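Local coordinates for protein branched-chain-amino-acid aminotransferase (Deinococcus radiodurans, PDB 3UZO) that probably transfers the amino group of leucine, valine or isoleucine to 2-oxoglutarate, using pyridoxal 5'-phosphate, in branched-chain amino acid metabolism, at residues 33-41 and 51-59; 184-195 and 222-233. All coordinates share one frame; numbering follows the deposited sequence.

Contact 1 (33-41 and 51-59)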
loop_
_atom_site.group_PDB
_atom_site.type_symbol
_atom_site.label_atom_id
_atom_site.label_comp_id
_atom_site.label_asym_id
_atom_site.label_seq_id
_atom_site.Cartn_x
_atom_site.Cartn_y
_atom_site.Cartn_z
ATOM N N TYR A 33 -18.984 -7.468 7.015
ATOM C CA TYR A 33 -19.417 -6.249 7.676
ATOM C C TYR A 33 -20.895 -6.203 8.015
ATOM O O TYR A 33 -21.765 -6.512 7.194
ATOM C CB TYR A 33 -19.065 -5.017 6.834
ATOM C CG TYR A 33 -19.383 -3.703 7.538
ATOM C CD1 TYR A 33 -20.625 -3.081 7.379
ATOM C CD2 TYR A 33 -18.446 -3.098 8.384
ATOM C CE1 TYR A 33 -20.928 -1.886 8.041
ATOM C CE2 TYR A 33 -18.740 -1.903 9.058
ATOM C CZ TYR A 33 -19.982 -1.303 8.877
ATOM O OH TYR A 33 -20.278 -0.117 9.516
ATOM N N ILE A 34 -21.153 -5.812 9.253
ATOM C CA ILE A 34 -22.498 -5.635 9.769
ATOM C C ILE A 34 -22.360 -4.326 10.526
ATOM O O ILE A 34 -21.408 -4.149 11.301
ATOM C CB ILE A 34 -22.896 -6.756 10.750
ATOM C CG1 ILE A 34 -23.068 -8.071 9.984
ATOM C CG2 ILE A 34 -24.181 -6.382 11.469
ATOM C CD1 ILE A 34 -23.383 -9.260 10.861
ATOM N N ARG A 35 -23.280 -3.397 10.298
ATOM C CA ARG A 35 -23.186 -2.118 10.975
ATOM C C ARG A 35 -23.635 -2.197 12.420
ATOM O O ARG A 35 -24.784 -2.551 12.713
ATOM C CB ARG A 35 -24.004 -1.057 10.237
ATOM C CG ARG A 35 -23.871 0.330 10.851
ATOM C CD ARG A 35 -24.545 1.388 10.004
ATOM N NE ARG A 35 -24.436 2.714 10.608
ATOM C CZ ARG A 35 -24.748 3.846 9.983
ATOM N NH1 ARG A 35 -25.189 3.813 8.728
ATOM N NH2 ARG A 35 -24.611 5.012 10.606
ATOM N N THR A 36 -22.722 -1.891 13.336
ATOM C CA THR A 36 -23.090 -1.901 14.743
ATOM C C THR A 36 -23.483 -0.465 15.092
ATOM O O THR A 36 -23.353 0.436 14.261
ATOM C CB THR A 36 -21.945 -2.419 15.640
ATOM O OG1 THR A 36 -20.735 -1.735 15.313
ATOM C CG2 THR A 36 -21.749 -3.932 15.426
ATOM N N ASP A 37 -23.959 -0.241 16.308
ATOM C CA ASP A 37 -24.442 1.088 16.685
ATOM C C ASP A 37 -23.462 2.258 16.773
ATOM O O ASP A 37 -23.667 3.300 16.145
ATOM C CB ASP A 37 -25.225 0.992 18.003
ATOM C CG ASP A 37 -26.438 0.070 17.898
ATOM O OD1 ASP A 37 -26.861 -0.237 16.761
ATOM O OD2 ASP A 37 -26.978 -0.340 18.951
ATOM N N LEU A 38 -22.395 2.094 17.543
ATOM C CA LEU A 38 -21.456 3.186 17.735
ATOM C C LEU A 38 -19.984 2.826 17.546
ATOM O O LEU A 38 -19.550 1.723 17.898
ATOM C CB LEU A 38 -21.649 3.749 19.140
ATOM C CG LEU A 38 -23.025 4.347 19.436
ATOM C CD1 LEU A 38 -23.236 4.449 20.952
ATOM C CD2 LEU A 38 -23.134 5.703 18.767
ATOM N N ARG A 39 -19.231 3.766 16.986
ATOM C CA ARG A 39 -17.793 3.575 16.799
ATOM C C ARG A 39 -17.031 4.759 17.392
ATOM O O ARG A 39 -17.583 5.863 17.550
ATOM C CB ARG A 39 -17.446 3.402 15.313
ATOM C CG ARG A 39 -17.969 4.481 14.382
ATOM C CD ARG A 39 -18.824 3.861 13.288
ATOM N NE ARG A 39 -20.157 3.576 13.778
ATOM C CZ ARG A 39 -20.837 2.455 13.568
ATOM N NH1 ARG A 39 -20.328 1.449 12.860
ATOM N NH2 ARG A 39 -22.048 2.352 14.083
ATOM N N TYR A 40 -15.764 4.514 17.722
ATOM C CA TYR A 40 -14.885 5.512 18.310
ATOM C C TYR A 40 -14.144 6.281 17.213
ATOM O O TYR A 40 -13.706 5.703 16.213
ATOM C CB TYR A 40 -13.890 4.809 19.244
ATOM C CG TYR A 40 -12.870 5.703 19.918
ATOM C CD1 TYR A 40 -13.001 6.058 21.262
ATOM C CD2 TYR A 40 -11.749 6.158 19.224
ATOM C CE1 TYR A 40 -12.033 6.843 21.902
ATOM C CE2 TYR A 40 -10.777 6.944 19.851
ATOM C CZ TYR A 40 -10.926 7.279 21.189
ATOM O OH TYR A 40 -9.963 8.044 21.804
ATOM N N LEU A 41 -14.012 7.589 17.404
ATOM C CA LEU A 41 -13.327 8.435 16.435
ATOM C C LEU A 41 -12.504 9.494 17.155
ATOM O O LEU A 41 -13.010 10.182 18.047
ATOM C CB LEU A 41 -14.347 9.119 15.519
ATOM C CG LEU A 41 -13.804 10.051 14.427
ATOM C CD1 LEU A 41 -13.009 9.248 13.420
ATOM C CD2 LEU A 41 -14.964 10.758 13.730
ATOM N N ALA A 51 -9.263 13.785 22.713
ATOM C CA ALA A 51 -9.738 12.718 23.585
ATOM C C ALA A 51 -10.505 11.614 22.864
ATOM O O ALA A 51 -10.598 10.494 23.359
ATOM C CB ALA A 51 -10.605 13.311 24.697
ATOM N N GLY A 52 -11.046 11.924 21.691
ATOM C CA GLY A 52 -11.811 10.931 20.961
ATOM C C GLY A 52 -13.252 10.930 21.440
ATOM O O GLY A 52 -13.539 11.313 22.572
ATOM N N THR A 53 -14.165 10.496 20.580
ATOM C CA THR A 53 -15.576 10.448 20.931
ATOM C C THR A 53 -16.264 9.282 20.241
ATOM O O THR A 53 -15.692 8.649 19.351
ATOM C CB THR A 53 -16.301 11.738 20.502
ATOM O OG1 THR A 53 -17.697 11.616 20.788
ATOM C CG2 THR A 53 -16.133 11.969 19.010
ATOM N N LEU A 54 -17.488 8.992 20.665
ATOM C CA LEU A 54 -18.265 7.928 20.045
ATOM C C LEU A 54 -19.224 8.585 19.068
ATOM O O LEU A 54 -19.775 9.654 19.346
ATOM C CB LEU A 54 -19.065 7.140 21.085
ATOM C CG LEU A 54 -18.275 6.220 22.013
ATOM C CD1 LEU A 54 -19.240 5.465 22.919
ATOM C CD2 LEU A 54 -17.451 5.249 21.181
ATOM N N THR A 55 -19.401 7.954 17.915
ATOM C CA THR A 55 -20.306 8.469 16.908
ATOM C C THR A 55 -21.065 7.312 16.275
ATOM O O THR A 55 -20.624 6.167 16.323
ATOM C CB THR A 55 -19.547 9.244 15.815
ATOM O OG1 THR A 55 -20.474 9.659 14.804
ATOM C CG2 THR A 55 -18.455 8.369 15.183
ATOM N N GLU A 56 -22.225 7.608 15.705
ATOM C CA GLU A 56 -23.017 6.581 15.051
ATOM C C GLU A 56 -22.757 6.506 13.542
ATOM O O GLU A 56 -23.082 5.511 12.900
ATOM C CB GLU A 56 -24.504 6.857 15.309
ATOM C CG GLU A 56 -25.427 6.606 14.133
ATOM C CD GLU A 56 -25.334 7.678 13.056
ATOM O OE1 GLU A 56 -25.954 7.498 11.989
ATOM O OE2 GLU A 56 -24.645 8.699 13.267
ATOM N N ASP A 57 -22.144 7.547 12.989
ATOM C CA ASP A 57 -21.935 7.643 11.544
ATOM C C ASP A 57 -21.571 6.405 10.695
ATOM O O ASP A 57 -22.394 5.938 9.912
ATOM C CB ASP A 57 -20.974 8.805 11.259
ATOM C CG ASP A 57 -21.066 9.293 9.826
ATOM O OD1 ASP A 57 -20.742 10.474 9.565
ATOM O OD2 ASP A 57 -21.461 8.490 8.962
ATOM N N ASN A 58 -20.362 5.881 10.822
ATOM C CA ASN A 58 -19.907 4.705 10.045
ATOM C C ASN A 58 -19.411 5.056 8.632
ATOM O O ASN A 58 -18.993 4.191 7.864
ATOM C CB ASN A 58 -20.968 3.563 10.060
ATOM C CG ASN A 58 -21.637 3.287 8.699
ATOM O OD1 ASN A 58 -21.757 2.124 8.281
ATOM N ND2 ASN A 58 -22.112 4.328 8.038
ATOM N N GLN A 59 -19.435 6.346 8.312
ATOM C CA GLN A 59 -18.922 6.828 7.038
ATOM C C GLN A 59 -17.786 7.776 7.407
ATOM O O GLN A 59 -17.944 8.629 8.278
ATOM C CB GLN A 59 -19.986 7.604 6.256
ATOM C CG GLN A 59 -21.208 6.797 5.882
ATOM C CD GLN A 59 -20.894 5.663 4.930
ATOM O OE1 GLN A 59 -20.403 5.887 3.826
ATOM N NE2 GLN A 59 -21.182 4.436 5.352
#

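Contact 2 (184-195 and 222-233)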
loop_
_atom_site.group_PDB
_atom_site.type_symbol
_atom_site.label_atom_id
_atom_site.label_comp_id
_atom_site.label_asym_id
_atom_site.label_seq_id
_atom_site.Cartn_x
_atom_site.Cartn_y
_atom_site.Cartn_z
ATOM N N ASN A 184 -6.748 -25.905 2.070
ATOM C CA ASN A 184 -5.502 -25.948 1.326
ATOM C C ASN A 184 -5.014 -24.577 0.882
ATOM O O ASN A 184 -5.800 -23.646 0.690
ATOM C CB ASN A 184 -5.653 -26.875 0.116
ATOM C CG ASN A 184 -6.218 -28.235 0.497
ATOM O OD1 ASN A 184 -5.848 -28.804 1.526
ATOM N ND2 ASN A 184 -7.111 -28.765 -0.336
ATOM N N PHE A 185 -3.702 -24.464 0.735
ATOM C CA PHE A 185 -3.076 -23.222 0.318
ATOM C C PHE A 185 -2.152 -23.520 -0.862
ATOM O O PHE A 185 -1.744 -24.669 -1.066
ATOM C CB PHE A 185 -2.297 -22.612 1.491
ATOM C CG PHE A 185 -3.172 -22.176 2.641
ATOM C CD1 PHE A 185 -3.802 -23.114 3.453
ATOM C CD2 PHE A 185 -3.388 -20.824 2.892
ATOM C CE1 PHE A 185 -4.642 -22.714 4.501
ATOM C CE2 PHE A 185 -4.224 -20.411 3.938
ATOM C CZ PHE A 185 -4.852 -21.359 4.741
ATOM N N ILE A 186 -1.825 -22.488 -1.633
ATOM C CA ILE A 186 -0.981 -22.654 -2.805
ATOM C C ILE A 186 0.111 -21.585 -2.912
ATOM O O ILE A 186 -0.101 -20.423 -2.556
ATOM C CB ILE A 186 -1.859 -22.637 -4.083
ATOM C CG1 ILE A 186 -1.007 -22.865 -5.324
ATOM C CG2 ILE A 186 -2.632 -21.317 -4.165
ATOM C CD1 ILE A 186 -1.844 -23.119 -6.601
ATOM N N THR A 187 1.279 -21.996 -3.395
ATOM C CA THR A 187 2.413 -21.097 -3.569
ATOM C C THR A 187 2.104 -20.125 -4.698
ATOM O O THR A 187 1.227 -20.387 -5.525
ATOM C CB THR A 187 3.696 -21.887 -3.929
ATOM O OG1 THR A 187 4.055 -22.741 -2.839
ATOM C CG2 THR A 187 4.848 -20.942 -4.221
ATOM N N SER A 188 2.816 -19.004 -4.725
ATOM C CA SER A 188 2.624 -18.001 -5.762
ATOM C C SER A 188 3.935 -17.329 -6.148
ATOM O O SER A 188 4.853 -17.213 -5.330
ATOM C CB SER A 188 1.642 -16.925 -5.289
ATOM O OG SER A 188 1.477 -15.930 -6.284
ATOM N N ASP A 189 4.016 -16.901 -7.405
ATOM C CA ASP A 189 5.191 -16.198 -7.912
ATOM C C ASP A 189 5.160 -14.756 -7.412
ATOM O O ASP A 189 6.193 -14.085 -7.359
ATOM C CB ASP A 189 5.196 -16.189 -9.444
ATOM C CG ASP A 189 5.607 -17.525 -10.040
ATOM O OD1 ASP A 189 5.468 -17.687 -11.272
ATOM O OD2 ASP A 189 6.077 -18.404 -9.286
ATOM N N TYR A 190 3.968 -14.282 -7.056
ATOM C CA TYR A 190 3.811 -12.909 -6.576
ATOM C C TYR A 190 4.307 -12.718 -5.148
ATOM O O TYR A 190 4.395 -13.675 -4.375
ATOM C CB TYR A 190 2.342 -12.480 -6.641
ATOM C CG TYR A 190 1.799 -12.290 -8.031
ATOM C CD1 TYR A 190 0.953 -13.238 -8.609
ATOM C CD2 TYR A 190 2.110 -11.149 -8.766
ATOM C CE1 TYR A 190 0.426 -13.055 -9.884
ATOM C CE2 TYR A 190 1.588 -10.952 -10.046
ATOM C CZ TYR A 190 0.746 -11.910 -10.598
ATOM O OH TYR A 190 0.217 -11.713 -11.856
ATOM N N ASP A 191 4.620 -11.469 -4.812
ATOM C CA ASP A 191 5.083 -11.105 -3.479
ATOM C C ASP A 191 4.095 -10.096 -2.895
ATOM O O ASP A 191 3.604 -9.212 -3.598
ATOM C CB ASP A 191 6.458 -10.433 -3.525
ATOM C CG ASP A 191 7.532 -11.314 -4.138
ATOM O OD1 ASP A 191 7.732 -12.447 -3.654
ATOM O OD2 ASP A 191 8.186 -10.856 -5.102
ATOM N N ARG A 192 3.801 -10.234 -1.612
ATOM C CA ARG A 192 2.904 -9.292 -0.952
ATOM C C ARG A 192 3.786 -8.259 -0.265
ATOM O O ARG A 192 3.330 -7.169 0.080
ATOM C CB ARG A 192 2.034 -10.001 0.093
ATOM C CG ARG A 192 2.821 -10.630 1.241
ATOM C CD ARG A 192 1.925 -11.340 2.255
ATOM N NE ARG A 192 1.348 -10.444 3.261
ATOM C CZ ARG A 192 0.361 -9.584 3.032
ATOM N NH1 ARG A 192 -0.169 -9.498 1.822
ATOM N NH2 ARG A 192 -0.094 -8.810 4.012
ATOM N N ALA A 193 5.057 -8.602 -0.074
ATOM C CA ALA A 193 5.986 -7.694 0.592
ATOM C C ALA A 193 7.421 -7.840 0.098
ATOM O O ALA A 193 7.815 -8.898 -0.390
ATOM C CB ALA A 193 5.933 -7.921 2.097
ATOM N N ALA A 194 8.195 -6.767 0.237
ATOM C CA ALA A 194 9.593 -6.759 -0.185
ATOM C C ALA A 194 10.512 -7.224 0.942
ATOM O O ALA A 194 10.112 -7.284 2.098
ATOM C CB ALA A 194 9.997 -5.353 -0.637
ATOM N N PRO A 195 11.765 -7.570 0.611
ATOM C CA PRO A 195 12.702 -8.022 1.643
ATOM C C PRO A 195 12.871 -6.969 2.737
ATOM O O PRO A 195 12.988 -7.297 3.913
ATOM C CB PRO A 195 13.995 -8.253 0.858
ATOM C CG PRO A 195 13.494 -8.666 -0.493
ATOM C CD PRO A 195 12.372 -7.670 -0.728
ATOM N N PHE A 222 -8.377 -22.893 -3.621
ATOM C CA PHE A 222 -7.531 -22.815 -2.435
ATOM C C PHE A 222 -8.020 -21.678 -1.548
ATOM O O PHE A 222 -8.575 -20.696 -2.038
ATOM C CB PHE A 222 -6.072 -22.565 -2.809
ATOM C CG PHE A 222 -5.432 -23.702 -3.543
ATOM C CD1 PHE A 222 -5.487 -23.772 -4.932
ATOM C CD2 PHE A 222 -4.782 -24.713 -2.844
ATOM C CE1 PHE A 222 -4.899 -24.838 -5.614
ATOM C CE2 PHE A 222 -4.191 -25.782 -3.516
ATOM C CZ PHE A 222 -4.251 -25.844 -4.903
ATOM N N ALA A 223 -7.814 -21.821 -0.243
ATOM C CA ALA A 223 -8.234 -20.812 0.717
ATOM C C ALA A 223 -7.456 -19.517 0.532
ATOM O O ALA A 223 -8.027 -18.426 0.595
ATOM C CB ALA A 223 -8.046 -21.337 2.147
ATOM N N ASP A 224 -6.156 -19.643 0.286
ATOM C CA ASP A 224 -5.306 -18.475 0.123
ATOM C C ASP A 224 -3.926 -18.905 -0.370
ATOM O O ASP A 224 -3.666 -20.086 -0.605
ATOM C CB ASP A 224 -5.175 -17.762 1.479
ATOM C CG ASP A 224 -4.674 -16.327 1.363
ATOM O OD1 ASP A 224 -4.359 -15.735 2.421
ATOM O OD2 ASP A 224 -4.593 -15.785 0.238
ATOM N N VAL A 225 -3.042 -17.931 -0.518
ATOM C CA VAL A 225 -1.686 -18.192 -0.965
ATOM C C VAL A 225 -0.764 -18.218 0.244
ATOM O O VAL A 225 -0.989 -17.506 1.225
ATOM C CB VAL A 225 -1.191 -17.069 -1.931
ATOM C CG1 VAL A 225 0.322 -17.146 -2.106
ATOM C CG2 VAL A 225 -1.879 -17.197 -3.281
ATOM N N ILE A 226 0.248 -19.073 0.209
ATOM C CA ILE A 226 1.220 -19.053 1.285
ATOM C C ILE A 226 2.409 -18.463 0.564
ATOM O O ILE A 226 2.868 -19.003 -0.444
ATOM C CB ILE A 226 1.563 -20.444 1.840
ATOM C CG1 ILE A 226 0.369 -20.989 2.626
ATOM C CG2 ILE A 226 2.766 -20.341 2.771
ATOM C CD1 ILE A 226 0.653 -22.258 3.402
ATOM N N TYR A 227 2.881 -17.328 1.062
ATOM C CA TYR A 227 3.992 -16.634 0.440
ATOM C C TYR A 227 5.362 -17.140 0.871
ATOM O O TYR A 227 5.536 -17.624 1.988
ATOM C CB TYR A 227 3.873 -15.129 0.709
ATOM C CG TYR A 227 2.622 -14.515 0.107
ATOM C CD1 TYR A 227 1.381 -14.626 0.744
ATOM C CD2 TYR A 227 2.673 -13.861 -1.125
ATOM C CE1 TYR A 227 0.217 -14.096 0.160
ATOM C CE2 TYR A 227 1.527 -13.337 -1.714
ATOM C CZ TYR A 227 0.305 -13.458 -1.069
ATOM O OH TYR A 227 -0.815 -12.941 -1.671
ATOM N N LEU A 228 6.322 -17.022 -0.046
ATOM C CA LEU A 228 7.698 -17.438 0.180
ATOM C C LEU A 228 8.549 -16.177 0.266
ATOM O O LEU A 228 8.099 -15.104 -0.133
ATOM C CB LEU A 228 8.175 -18.310 -0.984
ATOM C CG LEU A 228 7.306 -19.526 -1.307
ATOM C CD1 LEU A 228 7.890 -20.292 -2.493
ATOM C CD2 LEU A 228 7.215 -20.413 -0.076
ATOM N N ASP A 229 9.776 -16.293 0.771
ATOM C CA ASP A 229 10.613 -15.110 0.895
ATOM C C ASP A 229 10.757 -14.445 -0.472
ATOM O O ASP A 229 11.020 -15.111 -1.482
ATOM C CB ASP A 229 11.986 -15.463 1.475
ATOM C CG ASP A 229 12.834 -16.275 0.521
ATOM O OD1 ASP A 229 12.572 -17.489 0.368
ATOM O OD2 ASP A 229 13.758 -15.679 -0.078
ATOM N N PRO A 230 10.558 -13.116 -0.522
ATOM C CA PRO A 230 10.639 -12.282 -1.725
ATOM C C PRO A 230 11.948 -12.427 -2.505
ATOM O O PRO A 230 11.941 -12.631 -3.718
ATOM C CB PRO A 230 10.473 -10.857 -1.180
ATOM C CG PRO A 230 9.705 -11.041 0.060
ATOM C CD PRO A 230 10.290 -12.287 0.668
ATOM N N ALA A 231 13.067 -12.316 -1.800
ATOM C CA ALA A 231 14.381 -12.395 -2.431
ATOM C C ALA A 231 14.722 -13.682 -3.167
ATOM O O ALA A 231 15.413 -13.635 -4.180
ATOM C CB ALA A 231 15.462 -12.104 -1.413
ATOM N N THR A 232 14.253 -14.828 -2.680
ATOM C CA THR A 232 14.600 -16.086 -3.339
ATOM C C THR A 232 13.466 -17.089 -3.528
ATOM O O THR A 232 13.604 -18.034 -4.300
ATOM C CB THR A 232 15.727 -16.816 -2.570
ATOM O OG1 THR A 232 15.192 -17.415 -1.383
ATOM C CG2 THR A 232 16.824 -15.840 -2.174
ATOM N N HIS A 233 12.353 -16.887 -2.829
ATOM C CA HIS A 233 11.223 -17.810 -2.915
ATOM C C HIS A 233 11.652 -19.241 -2.566
ATOM O O HIS A 233 11.341 -20.193 -3.283
ATOM C CB HIS A 233 10.603 -17.769 -4.318
ATOM C CG HIS A 233 9.640 -16.638 -4.512
ATOM N ND1 HIS A 233 8.316 -16.835 -4.836
ATOM C CD2 HIS A 233 9.800 -15.301 -4.384
ATOM C CE1 HIS A 233 7.701 -15.668 -4.897
ATOM N NE2 HIS A 233 8.579 -14.721 -4.626
HETATM O O HOH W 1 5.394 -15.763 -2.681
HETATM O O HOH W 2 4.319 -18.294 -2.607
HETATM O O HOH W 3 6.570 -13.554 -1.572
HETATM O O HOH W 4 10.276 -12.342 -5.769
#

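Contact 1 (33-41 and 51-59)
A beta hairpin, strands 39-45 and 48-55, brings Arg39 against Thr55 and Leu41 against Thr53 as hydrogen-bonded antiparallel pairs, with Tyr40 and Leu54 the non-hydrogen-bonded pair between them. Arg39 N meets Thr55 O at 2.9 Å in a nearly straight bond (172°), and Thr55 N returns one to Arg39 O at 2.8 Å. On one face of the hairpin the CD2 branch of Leu54 packs 4.1 Å from Tyr40 CB. Beyond the paired strands, Asn58 is the meeting point of two arginines. The Arg35 guanidinium lies nearly parallel to its amide, 8° apart, stacked with Asn58 ND2 over one face. Arg35 reaches this far because its chain is extended, with CG anti to the backbone N (chi1 -176°). Its NH2 donates to Glu56 O at 2.8 Å and also forms a salt bridge to Glu56 OE1 at 3.1 Å, one nitrogen thus gripping backbone and carboxylate of the same residue. Arg39 bends at chi2 and chi3 to run beside Asn58, whose CB sits over one face of the guanidinium, 3.6 Å from Arg39 NH1; the same NH1 makes a salt bridge to Glu64 of the second subunit. Tyr33 OH hydrogen-bonds to that Glu64 and lies 3.0 Å from Asn58 OD1. Strand 48-55 ends the seven-stranded antiparallel sheet within this chain; strand 39-45 pairs next with strand 162-172, and helix 115-128 covers Tyr40 and Leu54.

Contact 2 (184-195 and 222-233)
Phe185 and Phe222, with Ile186 and Tyr227 close behind, bury the most surface here. Ile186 lies over one face of the Phe222 ring, CB 3.7 Å from its centroid and only 7° off the normal, a CH-pi contact; its CD1 touches Phe222 CE1 at 3.6 Å. The trans chi1 of Ile186 (-178°) sends CG1 and CD1 on across the ring. Phe185 points to the other side of the strand, where its CB presses on Ile226 CG1 at 3.3 Å and Ala223 CB sits over the rim of one ring face. Between these two layers runs a short, weakly bonded parallel pairing of Ile186 with Val225: Ile186 N donates to Asp224 O at 3.2 Å, and Ile226 N to Ile186 O. Farther along, the Tyr227 ring is sandwiched, Val225 CG1 over one face and Arg192 CD over the other, 3.8 Å from the centroid. Arg192 turns at chi3 (-84°) and carries its guanidinium on to the cofactor pocket, beside Tyr207. At the far end His233 NE2 donates to Asp191 OD1 at 2.6 Å, on the syn side of the carboxylate, while Asp191 OD2 accepts from His196 N of the second subunit. Water 2 accepts from Ser188 N and lies 2.7 Å from Ile226 O where the backbones part, and water 4 joins Asp191 OD2 to Pro230 O. The paired strands 183-186 and 224-225 are the two strands of a beta-alpha-beta unit whose crossover helix is 204-219; the loop after strand 183-186 brings Arg192 to the pyridoxal phosphate.

How the contacts relate
Contact 1 closes before contact 2 opens along the chain, and the two lie on opposite sides of its centre, about 35 Å apart between centres and about 17 Å between nearest atoms, without touching. They belong to different sheets: contact 1 to the antiparallel sheet, at its edge within this chain, and contact 2 to the mixed sheet, where strand 183-186 also pairs with strand 309-316. Contact 2 reaches the cofactor directly through Arg192. Measured from side chains, Tyr33 of contact 1 stands about 10 Å from a bound glutamate and Asp224 of contact 2 about 8 Å from one. Both contacts touch the second subunit, so both sheets contribute residues near the dimer interface.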